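Local atomic coordinates of eukaryotic translation initiation factor 4E type 5 (Leishmania major, PDB entry 7KCJ), a protein that is a translation initiation factor of the eIF4E family and probably binds the 7-methylguanosine cap of messenger RNA. Residues 91-96 against 136-141. Residues are numbered along the deposited sequence; the frame is centred on the assembly and turned at random.
Sequences EAYPNG and CDVLRI
With CG of Y93 anti to its own carbonyl carbon (chi1 -39°), the phenol reaches out from the segment 91-96 to the strand 136-141, where V138 turns CG2 to meet it by keeping CG1 anti to the backbone N (chi1 175°). This joins the loop between strands 77-82 and 97-103 to a central strand of the curved antiparallel sheet of the eIF4E fold, whose helix 108-121 packs against C136, L139 and I141. The phenol lies on the other side of the strand, beside V138 and D137.

Tyrosine suits the place because the loop stays well back, the CA atoms of Y93 and D137 being 9.7 Å apart, and a long, stiff ring can span that gap. Valine, branched at CB, sends one methyl to the ring from a buried strand position that favours an apolar residue: V138 CG2 sits at the ring edge, near its plane, 4.3 Å from Y93 CZ. W158 of the adjacent strand touches both Y93 and V138. The methyl of A92 rests over the centre of one ring face, 4.0 Å above the plane; alanine's single methyl is small enough to sit close over its neighbour's ring.

D137 brings a carboxylate obliquely to the phenol, the two planes 32° apart. No hydrogen bond joins the two. A short acidic side chain suits a position beside R82, whose NE forms a salt bridge with OD1; OD2 lies 3.9 Å from Y93 CE1. From Y93 to G96 the chain makes a type I turn, closed by a weak hydrogen bond from G96 N to Y93 O. At the far end of the ring, Y93 OH lies 3.6 Å from D137 CB and 3.2 Å from V138 CG2.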
loop_
_atom_site.group_PDB
_atom_site.type_symbol
_atom_site.label_atom_id
_atom_site.label_comp_id
_atom_site.label_asym_id
_atom_site.label_seq_id
_atom_site.Cartn_x
_atom_site.Cartn_y
_atom_site.Cartn_z
ATOM N N GLU A 91 10.064 7.503 -9.920
ATOM C CA GLU A 91 11.346 7.655 -10.598
ATOM C C GLU A 91 12.353 6.588 -10.198
ATOM O O GLU A 91 13.288 6.366 -10.944
ATOM C CB GLU A 91 11.899 9.049 -10.259
ATOM C CG GLU A 91 12.758 9.693 -11.322
ATOM C CD GLU A 91 13.223 11.095 -10.962
ATOM O OE1 GLU A 91 12.559 11.747 -10.122
ATOM O OE2 GLU A 91 14.248 11.544 -11.527
ATOM N N ALA A 92 12.184 5.938 -9.035
ATOM C CA ALA A 92 13.068 4.878 -8.566
ATOM C C ALA A 92 12.974 3.619 -9.419
ATOM O O ALA A 92 13.861 2.774 -9.337
ATOM C CB ALA A 92 12.737 4.532 -7.128
ATOM N N TYR A 93 11.897 3.462 -10.210
ATOM C CA TYR A 93 11.724 2.265 -11.026
ATOM C C TYR A 93 11.530 2.624 -12.480
ATOM O O TYR A 93 10.393 2.731 -12.935
ATOM C CB TYR A 93 10.541 1.396 -10.540
ATOM C CG TYR A 93 10.432 1.324 -9.042
ATOM C CD1 TYR A 93 11.339 0.590 -8.297
ATOM C CD2 TYR A 93 9.496 2.082 -8.363
ATOM C CE1 TYR A 93 11.276 0.560 -6.915
ATOM C CE2 TYR A 93 9.409 2.050 -6.981
ATOM C CZ TYR A 93 10.301 1.284 -6.259
ATOM O OH TYR A 93 10.266 1.301 -4.890
ATOM N N PRO A 94 12.615 2.798 -13.236
ATOM C CA PRO A 94 12.450 3.099 -14.671
ATOM C C PRO A 94 11.782 1.942 -15.434
ATOM O O PRO A 94 11.184 2.157 -16.483
ATOM C CB PRO A 94 13.887 3.346 -15.169
ATOM C CG PRO A 94 14.760 3.326 -13.942
ATOM C CD PRO A 94 14.030 2.643 -12.847
ATOM N N ASN A 95 11.904 0.709 -14.891
ATOM C CA ASN A 95 11.379 -0.539 -15.456
ATOM C C ASN A 95 10.122 -1.057 -14.737
ATOM O O ASN A 95 9.686 -2.168 -15.017
ATOM C CB ASN A 95 12.455 -1.625 -15.310
ATOM C CG ASN A 95 13.799 -1.225 -15.867
ATOM O OD1 ASN A 95 14.844 -1.314 -15.195
ATOM N ND2 ASN A 95 13.780 -0.754 -17.102
ATOM N N GLY A 96 9.569 -0.278 -13.821
ATOM C CA GLY A 96 8.484 -0.741 -12.978
ATOM C C GLY A 96 7.088 -0.361 -13.396
ATOM O O GLY A 96 6.879 0.336 -14.391
ATOM N N CYS A 136 7.939 -6.523 -5.358
ATOM C CA CYS A 136 7.043 -5.510 -4.807
ATOM C C CYS A 136 7.811 -4.691 -3.726
ATOM O O CYS A 136 8.075 -5.225 -2.660
ATOM C CB CYS A 136 5.785 -6.174 -4.243
ATOM S SG CYS A 136 4.890 -7.220 -5.432
ATOM N N ASP A 137 8.216 -3.426 -4.012
ATOM C CA ASP A 137 9.017 -2.647 -3.051
ATOM C C ASP A 137 8.335 -1.507 -2.333
ATOM O O ASP A 137 8.944 -0.950 -1.424
ATOM C CB ASP A 137 10.281 -2.079 -3.692
ATOM C CG ASP A 137 11.215 -3.136 -4.196
ATOM O OD1 ASP A 137 11.385 -4.155 -3.498
ATOM O OD2 ASP A 137 11.764 -2.957 -5.299
ATOM N N VAL A 138 7.145 -1.099 -2.747
ATOM C CA VAL A 138 6.415 -0.029 -2.078
ATOM C C VAL A 138 4.946 -0.422 -2.001
ATOM O O VAL A 138 4.365 -0.908 -2.989
ATOM C CB VAL A 138 6.570 1.384 -2.721
ATOM C CG1 VAL A 138 5.676 2.404 -2.026
ATOM C CG2 VAL A 138 8.015 1.871 -2.700
ATOM N N LEU A 139 4.336 -0.172 -0.854
ATOM C CA LEU A 139 2.934 -0.434 -0.642
ATOM C C LEU A 139 2.321 0.856 -0.108
ATOM O O LEU A 139 2.828 1.411 0.860
ATOM C CB LEU A 139 2.811 -1.547 0.394
ATOM C CG LEU A 139 1.510 -2.302 0.482
ATOM C CD1 LEU A 139 1.189 -2.999 -0.818
ATOM C CD2 LEU A 139 1.634 -3.354 1.565
ATOM N N ARG A 140 1.264 1.362 -0.761
ATOM C CA ARG A 140 0.601 2.588 -0.343
ATOM C C ARG A 140 -0.865 2.285 -0.075
ATOM O O ARG A 140 -1.542 1.734 -0.924
ATOM C CB ARG A 140 0.751 3.678 -1.409
ATOM C CG ARG A 140 2.147 3.735 -2.027
ATOM C CD ARG A 140 2.626 5.139 -2.232
ATOM N NE ARG A 140 1.922 5.794 -3.325
ATOM C CZ ARG A 140 1.867 7.111 -3.501
ATOM N NH1 ARG A 140 2.457 7.928 -2.636
ATOM N NH2 ARG A 140 1.221 7.620 -4.542
ATOM N N ILE A 141 -1.348 2.588 1.120
ATOM C CA ILE A 141 -2.733 2.326 1.499
ATOM C C ILE A 141 -3.490 3.639 1.660
ATOM O O ILE A 141 -3.055 4.496 2.422
ATOM C CB ILE A 141 -2.809 1.429 2.742
ATOM C CG1 ILE A 141 -1.908 0.202 2.611
ATOM C CG2 ILE A 141 -4.219 1.005 3.008
ATOM C CD1 ILE A 141 -1.812 -0.595 3.947
#